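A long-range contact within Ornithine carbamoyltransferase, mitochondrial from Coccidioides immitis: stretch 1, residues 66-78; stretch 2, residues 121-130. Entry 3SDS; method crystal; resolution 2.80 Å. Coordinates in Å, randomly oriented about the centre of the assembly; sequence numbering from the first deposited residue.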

# COMPACT_ATOMS: atom_id res chain seq x y z
N GLY A 66 10.47 -4.16 12.18
CA GLY A 66 10.94 -2.78 12.22
C GLY A 66 11.44 -2.29 10.86
O GLY A 66 11.69 -1.09 10.69
N LYS A 67 11.57 -3.20 9.87
CA LYS A 67 12.24 -2.88 8.62
C LYS A 67 11.37 -2.78 7.38
O LYS A 67 10.38 -3.51 7.23
CB LYS A 67 13.39 -3.83 8.38
CG LYS A 67 14.31 -3.90 9.56
CD LYS A 67 15.68 -4.44 9.26
CE LYS A 67 16.52 -4.26 10.51
NZ LYS A 67 17.61 -5.24 10.53
N THR A 68 11.74 -1.85 6.49
CA THR A 68 11.01 -1.61 5.24
C THR A 68 11.78 -2.12 4.03
O THR A 68 13.01 -1.93 3.94
CB THR A 68 10.77 -0.11 5.04
OG1 THR A 68 10.14 0.41 6.21
CG2 THR A 68 9.91 0.15 3.82
N VAL A 69 11.07 -2.78 3.12
CA VAL A 69 11.64 -3.12 1.81
C VAL A 69 10.93 -2.29 0.73
O VAL A 69 9.70 -2.32 0.63
CB VAL A 69 11.48 -4.63 1.53
CG1 VAL A 69 11.91 -4.98 0.09
CG2 VAL A 69 12.25 -5.44 2.54
N ALA A 70 11.69 -1.55 -0.07
CA ALA A 70 11.06 -0.76 -1.15
C ALA A 70 10.94 -1.54 -2.46
O ALA A 70 11.91 -2.14 -2.93
CB ALA A 70 11.82 0.54 -1.38
N MET A 71 9.74 -1.56 -3.03
CA MET A 71 9.51 -2.16 -4.35
C MET A 71 9.36 -1.06 -5.40
O MET A 71 8.39 -0.28 -5.36
CB MET A 71 8.25 -3.04 -4.35
CG MET A 71 8.18 -4.09 -3.25
SD MET A 71 6.63 -5.04 -3.27
CE MET A 71 5.41 -3.87 -2.69
N MET A 72 10.31 -0.98 -6.32
CA MET A 72 10.24 0.04 -7.39
C MET A 72 9.88 -0.55 -8.76
O MET A 72 10.70 -1.26 -9.37
CB MET A 72 11.54 0.85 -7.48
CG MET A 72 11.71 1.82 -6.34
SD MET A 72 13.39 2.49 -6.21
CE MET A 72 13.27 3.88 -7.33
N PHE A 73 8.67 -0.26 -9.23
CA PHE A 73 8.21 -0.84 -10.49
C PHE A 73 7.96 0.20 -11.59
O PHE A 73 7.19 1.14 -11.39
CB PHE A 73 6.98 -1.74 -10.26
CG PHE A 73 7.23 -2.90 -9.31
CD1 PHE A 73 6.24 -3.34 -8.47
CD2 PHE A 73 8.47 -3.53 -9.26
CE1 PHE A 73 6.47 -4.40 -7.60
CE2 PHE A 73 8.70 -4.58 -8.38
CZ PHE A 73 7.70 -5.02 -7.55
N SER A 74 8.60 0.01 -12.74
CA SER A 74 8.52 0.93 -13.89
C SER A 74 7.31 0.72 -14.81
O SER A 74 6.83 1.67 -15.47
CB SER A 74 9.80 0.81 -14.74
OG SER A 74 10.81 1.69 -14.25
N LYS A 75 6.86 -0.52 -14.89
CA LYS A 75 5.63 -0.86 -15.59
C LYS A 75 4.87 -1.77 -14.65
O LYS A 75 5.48 -2.37 -13.75
CB LYS A 75 5.95 -1.56 -16.92
N ARG A 76 3.55 -1.88 -14.83
CA ARG A 76 2.70 -2.78 -14.02
C ARG A 76 3.34 -4.17 -13.92
O ARG A 76 3.89 -4.69 -14.91
CB ARG A 76 1.28 -2.87 -14.60
N SER A 77 3.32 -4.77 -12.73
CA SER A 77 3.73 -6.17 -12.59
C SER A 77 3.14 -6.81 -11.35
O SER A 77 3.85 -7.16 -10.41
CB SER A 77 5.26 -6.36 -12.64
OG SER A 77 5.96 -5.22 -12.16
N THR A 78 1.82 -6.97 -11.39
CA THR A 78 1.03 -7.46 -10.28
C THR A 78 1.48 -8.82 -9.72
O THR A 78 1.62 -8.97 -8.50
CB THR A 78 -0.44 -7.49 -10.66
OG1 THR A 78 -0.90 -6.14 -10.76
CG2 THR A 78 -1.26 -8.21 -9.60
N MET A 121 16.98 5.23 3.75
CA MET A 121 15.80 5.11 4.64
C MET A 121 15.07 3.75 4.51
O MET A 121 13.98 3.59 5.04
CB MET A 121 14.81 6.30 4.48
CG MET A 121 15.40 7.71 4.66
SD MET A 121 14.22 9.12 4.48
CE MET A 121 14.00 9.29 2.72
N VAL A 122 15.67 2.79 3.81
CA VAL A 122 15.13 1.42 3.74
C VAL A 122 16.22 0.37 3.94
O VAL A 122 17.43 0.71 3.94
CB VAL A 122 14.37 1.13 2.38
CG1 VAL A 122 13.35 2.24 2.05
CG2 VAL A 122 15.33 0.92 1.23
N SER A 123 15.83 -0.89 4.10
CA SER A 123 16.80 -1.98 4.24
C SER A 123 17.09 -2.79 2.96
O SER A 123 18.08 -3.54 2.92
CB SER A 123 16.34 -2.92 5.34
OG SER A 123 16.13 -2.18 6.53
N CYS A 124 16.22 -2.65 1.95
CA CYS A 124 16.40 -3.34 0.68
C CYS A 124 15.60 -2.68 -0.43
O CYS A 124 14.57 -2.08 -0.18
CB CYS A 124 15.97 -4.82 0.81
SG CYS A 124 16.03 -5.78 -0.74
N ILE A 125 16.08 -2.80 -1.66
CA ILE A 125 15.28 -2.43 -2.84
C ILE A 125 15.07 -3.61 -3.78
O ILE A 125 16.04 -4.22 -4.23
CB ILE A 125 15.88 -1.25 -3.63
CG1 ILE A 125 16.20 -0.07 -2.70
CG2 ILE A 125 14.93 -0.84 -4.74
CD1 ILE A 125 17.11 0.98 -3.29
N VAL A 126 13.81 -3.94 -4.04
CA VAL A 126 13.44 -4.86 -5.11
C VAL A 126 12.97 -4.01 -6.29
O VAL A 126 11.96 -3.30 -6.19
CB VAL A 126 12.33 -5.83 -4.69
CG1 VAL A 126 12.01 -6.79 -5.84
CG2 VAL A 126 12.71 -6.60 -3.43
N ALA A 127 13.70 -4.05 -7.41
CA ALA A 127 13.47 -3.07 -8.48
C ALA A 127 13.20 -3.68 -9.84
O ALA A 127 13.82 -4.68 -10.22
CB ALA A 127 14.65 -2.10 -8.59
N ARG A 128 12.27 -3.07 -10.56
CA ARG A 128 12.09 -3.39 -11.96
C ARG A 128 12.19 -2.15 -12.80
O ARG A 128 11.49 -1.16 -12.57
CB ARG A 128 10.74 -4.04 -12.25
CG ARG A 128 10.45 -4.03 -13.74
CD ARG A 128 9.24 -4.82 -14.11
NE ARG A 128 9.10 -4.84 -15.56
CZ ARG A 128 8.04 -5.29 -16.22
NH1 ARG A 128 6.98 -5.77 -15.56
NH2 ARG A 128 8.02 -5.25 -17.55
N VAL A 129 13.06 -2.22 -13.80
CA VAL A 129 13.22 -1.12 -14.74
C VAL A 129 13.22 -1.64 -16.19
O VAL A 129 13.00 -2.85 -16.42
CB VAL A 129 14.47 -0.26 -14.40
CG1 VAL A 129 14.10 0.82 -13.39
CG2 VAL A 129 15.60 -1.14 -13.86
N GLY A 130 13.44 -0.74 -17.15
CA GLY A 130 13.54 -1.12 -18.56
C GLY A 130 14.92 -1.68 -18.92
O GLY A 130 15.19 -2.87 -18.70
O HOH W 1 14.04 -0.55 7.13

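Strand 68-73 and strand 124-128 lie side by side as parallel neighbours, their axes 12° apart and 4.7 Å at closest approach. The hydrogen bonds follow the parallel pattern, in which alternate residues of stretch 1 use both backbone polar groups toward the partner. Ala-70 N donates to Cys-124 O (2.9 Å) and Ala-70 O accepts from Val-126 N (2.8 Å); Met-72 repeats this one step on, its N bonding Val-126 O (2.8 Å) and its O receiving Arg-128 N (2.7 Å) almost linearly, at 177°. Before the ladder, Ser-123 N donates to Thr-68 O (3.0 Å). Beyond it, the bond from Ser-74 N to Arg-128 O (3.1 Å) is weak, bent to 133°, and Ser-74 OG adds a second weak bond to the same Arg-128 O (3.4 Å).

Side chains alternate between the two faces of the sheet. On one, Val-69 and Val-126 both adopt the t rotamer, and Val-69 CG1 meets Val-126 CG2 at 4.0 Å while also lying 4.1 Å from Cys-124 CB. Met-71 shares this face, but its m, t, m conformation leads the thioether away from stretch 2, so it buries little surface here. Phe-73, with chi1 at m, instead brings its ring nearer, and Phe-73 CD2 packs 3.8 Å from Arg-128 CB.

The opposite face carries Ala-70, Met-72, Ile-125 and Ala-127. The small side chain of Ala-70 packs through CB against Val-122 CG1 at 4.1 Å. Met-72, in an m, t, p conformation, places SD 4.0 Å from Ile-125 CG2, while Met-72 CB lies 4.4 Å from Ala-127 CB; its terminal part then leads away.

Arg-128 has the largest area covered by the other stretch, 118 Å². With chi1 to chi3 all t, its chain is extended and carries the guanidinium to the loop that follows strand 68-73. Lys-75 CB lies over one face of the guanidinium, 4.3 Å from Arg-128 NH2, and Ser-77 CB sits at its edge, 3.4 Å from Arg-128 NH1. Arg-76 O also approaches Arg-128 NH1, at 3.3 Å, but the angle is too poor for a hydrogen bond, so the guanidinium meets this loop without a hydrogen bond to it. Ser-77 OG turns instead to its own stretch, with a weak bond to Lys-75 O (3.3 Å).

At the other end, Ser-123 in the m rotamer places OG 3.6 Å from Lys-67 CD. A water bridges the stretches there, accepting from Thr-68 N (2.7 Å) and hydrogen-bonding Ser-123 OG (2.7 Å).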